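Local coordinates for hydrazine synthase subunit alpha (PDB 5C2V), which catalyses, within the hydrazine synthase complex, the condensation of hydroxylamine with ammonia to hydrazine, carrying two c-type hemes, at residues V421-P425 against G624-T629; T517-Q521 against S590-F594; P550-R554 against S586-S590. All coordinates share one frame; numbering follows the deposited sequence.

In the fold
The segment 586-594 links the three contacts: interactions 2 and 3 share S590 in it, and both reach the three-stranded mixed sheet whose outer strands are 517-522 and 553-556. Interaction 2 is fully buried and mainly polar, with backbone and hydroxyl bonds tying the loop to a strand edge. Interaction 3, partly buried, relies on an aromatic cluster and one phenol bond, and its strand runs on to the heme of the middle domain. Interaction 1 lies at the surface, where two loops meet through methyl groups and a single weak backbone bond. Probable hydrogen bonds between its segment 624-629 and segment 586-590 join it directly to interaction 3.

Interaction 1 of 3, residues V421-P425 against G624-T629; sequences VEGYP and GPSGTT
The phenol end of Y424 runs in between T628 and T629, and both threonines meet it with their methyls. T628 CG2 lies in the plane of the ring, at its edge, 3.1 Å from Y424 OH and 3.5 Å from Y424 CE2. T629 CG2 approaches the same hydroxyl at 3.2 Å, also near the ring plane, so the rim of the tyrosine does the touching. In both threonines OG1 points opposite the backbone N (chi1 -172° in T628), which turns the methyl toward the tyrosine and the hydroxyl elsewhere. For T629 that hydroxyl finds the carbonyl O of Y588. E422 comes to T628 CG2 from another direction, its side chain crossing that of T628 at about a right angle, with E422 OE1 3.2 Å from the methyl. E422 OE1 and Y424 OH therefore both touch T628 CG2, and the carboxylate oxygen also lies in the plane of the Y424 ring, at its edge. Two irregular loops meet here at the surface: 421-425 connects strand 415-417 to strand 428-433, while 624-629 picks up the chain after an unmodelled gap and heads for helix 646-657 of the cytochrome c region. At the other end of the contact backbone meets backbone. S626 N gives a weak, bent bond to E422 O, 3.3 Å long, and the two glycine backbones approach, with G423 CA 4.2 Å from G624 CA. P625, behind a cis peptide bond, places its CA 3.6 Å from E422 O. Beyond the two segments, Y424 meets the W428 ring at about 60° and rests against V633 and L636, while E422 leans on H587.

Interaction 2 of 3, residues T517-Q521 against S590-F594; sequences TVTSQ and SPFAF
One face of the F592 ring is covered by S520 CB, a CH-pi contact 3.8 Å from the ring centroid and 19° off the ring normal. The F592 side chain also meets W428 of the neighbouring strand, ring edge to ring face. The carbonyl of P591 is approached from opposite faces. T519 OG1 donates to P591 O at 3.0 Å from one side of the carbonyl plane, and S520 N donates at 2.9 Å from the other, so one oxygen is gripped by two donors. T519 reaches it because its hydroxyl stands opposite the backbone N (chi1 -162°). A593 N then returns a bond to S520 O, 3.2 Å long and lying almost in line with the C=O, while F592 CA-H points at the same oxygen. At the far end the hydroxyls of S590 and S520 are modelled doubtfully close, so their bond is best left unspecified, and V518 CG2 touches S590 CB at 4.1 Å. T517, T519 and Q521 spend backbone bonds on strand 428-433, whereas S520 faces the loop with both its N and its O. With the two backbones 58° apart in direction, only S520 and F592 are bridged. This is an isolated beta bridge on an outer strand of the three-stranded mixed sheet in the heme-bearing middle domain.

Interaction 3 of 3, residues P550-R554 against S586-S590; sequences PYHGR and SHYDS. With HEC (heme c), chain B.
Y551 lays the CD1-CE1 side of its ring against H587, turning that edge toward the imidazole face in an offset edge-to-face pair with planes at 75°. Its CE1 is 3.7 Å from H587 CD2, and H587 CB sits in the plane of the tyrosine ring beyond the same edge. F416 adds to this side, stacking on H587 and meeting Y551 edge-to-face. Y588 comes in at about a right angle to the Y551 side chain, with Y551 CD1 and Y588 CE2 4.0 Å apart. The two phenol rings are inclined obliquely, their centroids 5.4 Å apart, and with H587 they make an aromatic cluster. The Y551 carbonyl O lies at the edge of the Y588 ring, near its plane, and Y588 OH donates to it at 2.8 Å, arriving 18° out of the carbonyl plane. The backbone of Y551 is in the left-handed region (phi 68°), just ahead of strand 553-556. G553 N lies 3.8 Å from Y588 OH. H552 turns away from the loop, and its ND1 bonds back to P550 O at 3.0 Å, the acceptor lying in the imidazole plane. Y588 also meets the W580 ring, nearly parallel, and packs on W85 of the gamma subunit, so the cluster reaches the subunit interface. Down the strand, R554 belongs to the heme c pocket. The methyl CMB lies over one face of its guanidinium, 3.3 Å from R554 NE, while R554 NH1 bonds to P269 O and Y268 makes a cation-pi contact. Across these two segments ring packing dominates, and the one hydrogen bond is the phenol's to Y551 O; at the heme, a positive charge this close to the porphyrin would be expected to favour the reduced state.

Interaction 1 of 3, residues V421-P425 against G624-T629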
loop_
_atom_site.group_PDB
_atom_site.type_symbol
_atom_site.label_atom_id
_atom_site.label_comp_id
_atom_site.label_asym_id
_atom_site.label_seq_id
_atom_site.Cartn_x
_atom_site.Cartn_y
_atom_site.Cartn_z
ATOM N N VAL D 421 26.156 -19.901 38.943
ATOM C CA VAL D 421 25.822 -20.227 40.323
ATOM C C VAL D 421 24.695 -21.254 40.421
ATOM O O VAL D 421 24.901 -22.369 40.901
ATOM C CB VAL D 421 25.417 -18.969 41.114
ATOM C CG1 VAL D 421 25.061 -19.335 42.546
ATOM C CG2 VAL D 421 26.537 -17.940 41.085
ATOM N N GLU D 422 23.507 -20.871 39.966
ATOM C CA GLU D 422 22.316 -21.701 40.129
ATOM C C GLU D 422 22.352 -22.973 39.281
ATOM O O GLU D 422 21.683 -23.954 39.603
ATOM C CB GLU D 422 21.064 -20.888 39.803
ATOM C CG GLU D 422 20.948 -19.607 40.613
ATOM C CD GLU D 422 19.546 -19.037 40.607
ATOM O OE1 GLU D 422 18.644 -19.685 40.039
ATOM O OE2 GLU D 422 19.346 -17.944 41.176
ATOM N N GLY D 423 23.126 -22.953 38.201
ATOM C CA GLY D 423 23.334 -24.149 37.404
ATOM C C GLY D 423 22.433 -24.301 36.192
ATOM O O GLY D 423 22.310 -25.396 35.643
ATOM N N TYR D 424 21.799 -23.212 35.773
ATOM C CA TYR D 424 20.967 -23.240 34.574
ATOM C C TYR D 424 21.823 -23.179 33.313
ATOM O O TYR D 424 22.821 -22.461 33.274
ATOM C CB TYR D 424 19.961 -22.088 34.583
ATOM C CG TYR D 424 18.773 -22.324 35.484
ATOM C CD1 TYR D 424 17.749 -23.178 35.098
ATOM C CD2 TYR D 424 18.673 -21.696 36.716
ATOM C CE1 TYR D 424 16.660 -23.401 35.913
ATOM C CE2 TYR D 424 17.586 -21.912 37.541
ATOM C CZ TYR D 424 16.583 -22.766 37.132
ATOM O OH TYR D 424 15.495 -22.991 37.941
ATOM N N PRO D 425 21.433 -23.941 32.279
ATOM C CA PRO D 425 22.146 -23.965 30.996
ATOM C C PRO D 425 22.196 -22.590 30.338
ATOM O O PRO D 425 23.170 -22.261 29.661
ATOM C CB PRO D 425 21.320 -24.942 30.151
ATOM C CG PRO D 425 20.591 -25.784 31.144
ATOM C CD PRO D 425 20.293 -24.873 32.292
ATOM N N GLY D 624 23.657 -27.861 41.154
ATOM C CA GLY D 624 23.066 -27.468 39.888
ATOM C C GLY D 624 22.409 -28.633 39.172
ATOM O O GLY D 624 23.034 -29.676 38.982
ATOM N N PRO D 625 21.139 -28.464 38.767
ATOM C CA PRO D 625 20.329 -27.259 38.980
ATOM C C PRO D 625 19.746 -27.172 40.389
ATOM O O PRO D 625 19.641 -28.185 41.081
ATOM C CB PRO D 625 19.218 -27.396 37.937
ATOM C CG PRO D 625 19.134 -28.864 37.629
ATOM C CD PRO D 625 20.342 -29.563 38.197
ATOM N N SER D 626 19.375 -25.965 40.802
ATOM C CA SER D 626 18.825 -25.740 42.133
ATOM C C SER D 626 17.310 -25.938 42.181
ATOM O O SER D 626 16.703 -26.432 41.229
ATOM C CB SER D 626 19.176 -24.334 42.623
ATOM O OG SER D 626 18.632 -24.096 43.909
ATOM N N GLY D 627 16.716 -25.551 43.304
ATOM C CA GLY D 627 15.289 -25.699 43.531
ATOM C C GLY D 627 14.499 -24.415 43.349
ATOM O O GLY D 627 13.420 -24.261 43.922
ATOM N N THR D 628 15.027 -23.492 42.552
ATOM C CA THR D 628 14.454 -22.151 42.452
ATOM C C THR D 628 13.264 -22.072 41.493
ATOM O O THR D 628 12.750 -20.985 41.229
ATOM C CB THR D 628 15.512 -21.120 42.015
ATOM O OG1 THR D 628 14.961 -19.799 42.105
ATOM C CG2 THR D 628 15.955 -21.380 40.592
ATOM N N THR D 629 12.846 -23.210 40.946
ATOM C CA THR D 629 11.579 -23.272 40.220
ATOM C C THR D 629 10.900 -24.627 40.411
ATOM O O THR D 629 11.562 -25.643 40.630
ATOM C CB THR D 629 11.761 -22.996 38.712
ATOM O OG1 THR D 629 10.477 -22.823 38.099
ATOM C CG2 THR D 629 12.495 -24.140 38.032
#

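Interaction 2 of 3, residues T517-Q521 against S590-F594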
loop_
_atom_site.group_PDB
_atom_site.type_symbol
_atom_site.label_atom_id
_atom_site.label_comp_id
_atom_site.label_asym_id
_atom_site.label_seq_id
_atom_site.Cartn_x
_atom_site.Cartn_y
_atom_site.Cartn_z
ATOM N N THR D 517 -2.298 -17.048 28.347
ATOM C CA THR D 517 -1.154 -17.951 28.342
ATOM C C THR D 517 0.056 -17.306 29.012
ATOM O O THR D 517 0.210 -16.087 28.993
ATOM C CB THR D 517 -0.777 -18.388 26.910
ATOM O OG1 THR D 517 0.242 -19.394 26.965
ATOM C CG2 THR D 517 -0.277 -17.205 26.094
ATOM N N VAL D 518 0.900 -18.133 29.616
ATOM C CA VAL D 518 2.111 -17.656 30.272
ATOM C C VAL D 518 3.192 -18.726 30.177
ATOM O O VAL D 518 2.896 -19.921 30.243
ATOM C CB VAL D 518 1.846 -17.289 31.755
ATOM C CG1 VAL D 518 1.290 -18.484 32.517
ATOM C CG2 VAL D 518 3.110 -16.760 32.422
ATOM N N THR D 519 4.443 -18.310 30.004
ATOM C CA THR D 519 5.523 -19.283 29.906
ATOM C C THR D 519 6.880 -18.749 30.346
ATOM O O THR D 519 7.110 -17.535 30.400
ATOM C CB THR D 519 5.668 -19.815 28.465
ATOM O OG1 THR D 519 6.425 -21.031 28.476
ATOM C CG2 THR D 519 6.368 -18.794 27.585
ATOM N N SER D 520 7.766 -19.687 30.669
ATOM C CA SER D 520 9.169 -19.401 30.928
ATOM C C SER D 520 9.992 -19.866 29.732
ATOM O O SER D 520 9.704 -20.906 29.141
ATOM C CB SER D 520 9.643 -20.094 32.208
ATOM O OG SER D 520 8.813 -19.769 33.308
ATOM N N GLN D 521 11.015 -19.098 29.377
ATOM C CA GLN D 521 11.800 -19.383 28.184
ATOM C C GLN D 521 13.164 -18.707 28.224
ATOM O O GLN D 521 13.509 -18.042 29.199
ATOM C CB GLN D 521 11.045 -18.928 26.939
ATOM C CG GLN D 521 10.843 -17.427 26.886
ATOM C CD GLN D 521 10.346 -16.955 25.540
ATOM O OE1 GLN D 521 9.343 -17.449 25.027
ATOM N NE2 GLN D 521 11.056 -16.002 24.953
ATOM N N SER D 590 5.973 -20.700 36.471
ATOM C CA SER D 590 5.405 -20.919 35.142
ATOM C C SER D 590 6.178 -21.990 34.374
ATOM O O SER D 590 7.401 -22.075 34.482
ATOM C CB SER D 590 5.383 -19.613 34.344
ATOM O OG SER D 590 6.681 -19.057 34.238
ATOM N N PRO D 591 5.460 -22.818 33.597
ATOM C CA PRO D 591 6.073 -23.903 32.817
ATOM C C PRO D 591 6.978 -23.399 31.695
ATOM O O PRO D 591 6.705 -22.356 31.098
ATOM C CB PRO D 591 4.864 -24.647 32.234
ATOM C CG PRO D 591 3.708 -24.248 33.088
ATOM C CD PRO D 591 3.991 -22.839 33.500
ATOM N N PHE D 592 8.049 -24.138 31.423
ATOM C CA PHE D 592 8.939 -23.829 30.310
ATOM C C PHE D 592 8.351 -24.319 28.991
ATOM O O PHE D 592 7.524 -25.230 28.976
ATOM C CB PHE D 592 10.320 -24.444 30.540
ATOM C CG PHE D 592 11.110 -23.766 31.620
ATOM C CD1 PHE D 592 10.997 -24.173 32.939
ATOM C CD2 PHE D 592 11.961 -22.715 31.319
ATOM C CE1 PHE D 592 11.719 -23.549 33.937
ATOM C CE2 PHE D 592 12.686 -22.086 32.313
ATOM C CZ PHE D 592 12.565 -22.503 33.624
ATOM N N ALA D 593 8.775 -23.703 27.891
ATOM C CA ALA D 593 8.275 -24.061 26.567
ATOM C C ALA D 593 8.548 -25.527 26.238
ATOM O O ALA D 593 9.687 -25.989 26.301
ATOM C CB ALA D 593 8.893 -23.159 25.510
ATOM N N PHE D 594 7.490 -26.249 25.884
ATOM C CA PHE D 594 7.590 -27.672 25.578
ATOM C C PHE D 594 8.132 -27.889 24.170
ATOM O O PHE D 594 7.916 -27.068 23.280
ATOM C CB PHE D 594 6.226 -28.351 25.732
ATOM C CG PHE D 594 5.671 -28.291 27.129
ATOM C CD1 PHE D 594 5.035 -27.150 27.590
ATOM C CD2 PHE D 594 5.779 -29.380 27.978
ATOM C CE1 PHE D 594 4.522 -27.093 28.873
ATOM C CE2 PHE D 594 5.266 -29.330 29.261
ATOM C CZ PHE D 594 4.638 -28.185 29.709
#

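Interaction 3 of 3, residues P550-R554 against S586-S590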
loop_
_atom_site.group_PDB
_atom_site.type_symbol
_atom_site.label_atom_id
_atom_site.label_comp_id
_atom_site.label_asym_id
_atom_site.label_seq_id
_atom_site.Cartn_x
_atom_site.Cartn_y
_atom_site.Cartn_z
ATOM N N PRO D 550 17.340 -11.309 31.690
ATOM C CA PRO D 550 17.321 -12.396 32.677
ATOM C C PRO D 550 16.359 -12.141 33.837
ATOM O O PRO D 550 16.306 -11.021 34.349
ATOM C CB PRO D 550 18.767 -12.437 33.171
ATOM C CG PRO D 550 19.560 -11.967 32.007
ATOM C CD PRO D 550 18.716 -10.919 31.333
ATOM N N TYR D 551 15.584 -13.164 34.201
ATOM C CA TYR D 551 14.654 -13.126 35.336
ATOM C C TYR D 551 13.469 -12.180 35.107
ATOM O O TYR D 551 12.483 -12.212 35.842
ATOM C CB TYR D 551 15.396 -12.744 36.625
ATOM C CG TYR D 551 14.498 -12.562 37.825
ATOM C CD1 TYR D 551 13.930 -13.655 38.465
ATOM C CD2 TYR D 551 14.212 -11.294 38.316
ATOM C CE1 TYR D 551 13.104 -13.492 39.561
ATOM C CE2 TYR D 551 13.388 -11.121 39.411
ATOM C CZ TYR D 551 12.837 -12.223 40.030
ATOM O OH TYR D 551 12.016 -12.055 41.122
ATOM N N HIS D 552 13.555 -11.356 34.071
ATOM C CA HIS D 552 12.469 -10.449 33.732
ATOM C C HIS D 552 11.270 -11.207 33.194
ATOM O O HIS D 552 11.375 -12.368 32.798
ATOM C CB HIS D 552 12.925 -9.409 32.709
ATOM C CG HIS D 552 13.678 -8.264 33.309
ATOM N ND1 HIS D 552 14.866 -8.429 33.987
ATOM C CD2 HIS D 552 13.408 -6.938 33.338
ATOM C CE1 HIS D 552 15.298 -7.252 34.405
ATOM N NE2 HIS D 552 14.431 -6.331 34.024
ATOM N N GLY D 553 10.125 -10.539 33.186
ATOM C CA GLY D 553 8.938 -11.105 32.586
ATOM C C GLY D 553 8.082 -9.994 32.030
ATOM O O GLY D 553 8.115 -8.870 32.530
ATOM N N ARG D 554 7.296 -10.301 31.003
ATOM C CA ARG D 554 6.565 -9.235 30.321
ATOM C C ARG D 554 5.107 -9.574 30.052
ATOM O O ARG D 554 4.781 -10.677 29.622
ATOM C CB ARG D 554 7.254 -8.867 29.003
ATOM C CG ARG D 554 6.544 -7.742 28.264
ATOM C CD ARG D 554 7.480 -6.878 27.442
ATOM N NE ARG D 554 6.806 -5.648 27.035
ATOM C CZ ARG D 554 7.287 -4.776 26.156
ATOM N NH1 ARG D 554 8.455 -4.994 25.569
ATOM N NH2 ARG D 554 6.593 -3.686 25.859
ATOM N N SER D 586 10.513 -20.059 44.895
ATOM C CA SER D 586 10.810 -20.028 43.466
ATOM C C SER D 586 10.878 -18.614 42.887
ATOM O O SER D 586 10.257 -17.687 43.408
ATOM C CB SER D 586 9.767 -20.839 42.693
ATOM O OG SER D 586 9.759 -22.193 43.110
ATOM N N HIS D 587 11.648 -18.459 41.812
ATOM C CA HIS D 587 11.643 -17.226 41.030
ATOM C C HIS D 587 10.380 -17.155 40.180
ATOM O O HIS D 587 9.668 -16.151 40.181
ATOM C CB HIS D 587 12.881 -17.139 40.133
ATOM C CG HIS D 587 14.156 -16.882 40.875
ATOM N ND1 HIS D 587 15.326 -17.554 40.598
ATOM C CD2 HIS D 587 14.449 -16.015 41.872
ATOM C CE1 HIS D 587 16.284 -17.120 41.398
ATOM N NE2 HIS D 587 15.776 -16.184 42.181
ATOM N N TYR D 588 10.117 -18.237 39.450
ATOM C CA TYR D 588 8.906 -18.367 38.644
ATOM C C TYR D 588 8.396 -19.801 38.656
ATOM O O TYR D 588 9.172 -20.748 38.520
ATOM C CB TYR D 588 9.154 -17.927 37.200
ATOM C CG TYR D 588 9.303 -16.438 37.013
ATOM C CD1 TYR D 588 8.228 -15.581 37.218
ATOM C CD2 TYR D 588 10.511 -15.889 36.611
ATOM C CE1 TYR D 588 8.359 -14.217 37.041
ATOM C CE2 TYR D 588 10.650 -14.530 36.430
ATOM C CZ TYR D 588 9.573 -13.697 36.646
ATOM O OH TYR D 588 9.712 -12.340 36.466
ATOM N N ASP D 589 7.088 -19.957 38.830
ATOM C CA ASP D 589 6.462 -21.273 38.793
ATOM C C ASP D 589 5.820 -21.594 37.442
ATOM O O ASP D 589 5.172 -22.629 37.293
ATOM C CB ASP D 589 5.422 -21.391 39.905
ATOM C CG ASP D 589 6.034 -21.258 41.282
ATOM O OD1 ASP D 589 6.734 -22.199 41.712
ATOM O OD2 ASP D 589 5.814 -20.217 41.933
ATOM N N SER D 590 5.973 -20.700 36.471
ATOM C CA SER D 590 5.405 -20.919 35.142
ATOM C C SER D 590 6.178 -21.990 34.374
ATOM O O SER D 590 7.401 -22.075 34.482
ATOM C CB SER D 590 5.383 -19.613 34.344
ATOM O OG SER D 590 6.681 -19.057 34.238
HETATM FE FE HEC B . 2.836 -8.289 19.667
HETATM C CHA HEC B . 3.821 -6.351 16.985
HETATM C CHB HEC B . 5.151 -6.706 21.639
HETATM C CHC HEC B . 2.153 -10.479 22.248
HETATM C CHD HEC B . 0.676 -10.030 17.651
HETATM N NA HEC B . 4.220 -6.806 19.368
HETATM C C1A HEC B . 4.469 -6.146 18.181
HETATM C C2A HEC B . 5.534 -5.194 18.409
HETATM C C3A HEC B . 5.906 -5.289 19.689
HETATM C C4A HEC B . 5.087 -6.306 20.321
HETATM C CMA HEC B . 7.012 -4.464 20.382
HETATM C CAA HEC B . 6.128 -4.246 17.345
HETATM C CBA HEC B . 5.514 -2.856 17.480
HETATM C CGA HEC B . 4.054 -2.876 17.105
HETATM O O1A HEC B . 3.225 -2.341 17.885
HETATM O O2A HEC B . 3.713 -3.428 16.028
HETATM N NB HEC B . 3.625 -8.636 21.563
HETATM C C1B HEC B . 4.370 -7.677 22.227
HETATM C C2B HEC B . 4.174 -7.871 23.649
HETATM C C3B HEC B . 3.357 -8.910 23.824
HETATM C C4B HEC B . 2.989 -9.415 22.514
HETATM C CMB HEC B . 4.814 -7.027 24.773
HETATM C CAB HEC B . 2.885 -9.454 25.193
HETATM C CBB HEC B . 3.456 -10.871 25.418
HETATM N NC HEC B . 1.594 -9.919 19.925
HETATM C C1C HEC B . 1.548 -10.738 21.037
HETATM C C2C HEC B . 0.669 -11.851 20.739
HETATM C C3C HEC B . 0.353 -11.783 19.443
HETATM C C4C HEC B . 0.869 -10.531 18.921
HETATM C CMC HEC B . 0.441 -13.077 21.650
HETATM C CAC HEC B . -0.523 -12.800 18.680
HETATM C CBC HEC B . 0.332 -13.512 17.608
HETATM N ND HEC B . 2.336 -8.210 17.633
HETATM C C1D HEC B . 1.383 -9.027 17.034
HETATM C C2D HEC B . 1.247 -8.659 15.644
HETATM C C3D HEC B . 2.230 -7.501 15.438
HETATM C C4D HEC B . 2.860 -7.299 16.721
HETATM C CMD HEC B . 0.302 -9.296 14.602
HETATM C CAD HEC B . 2.510 -6.717 14.139
HETATM C CBD HEC B . 3.148 -7.660 13.127
HETATM C CGD HEC B . 3.399 -6.924 11.841
HETATM O O1D HEC B . 3.737 -7.597 10.836
HETATM O O2D HEC B . 3.252 -5.673 11.818
#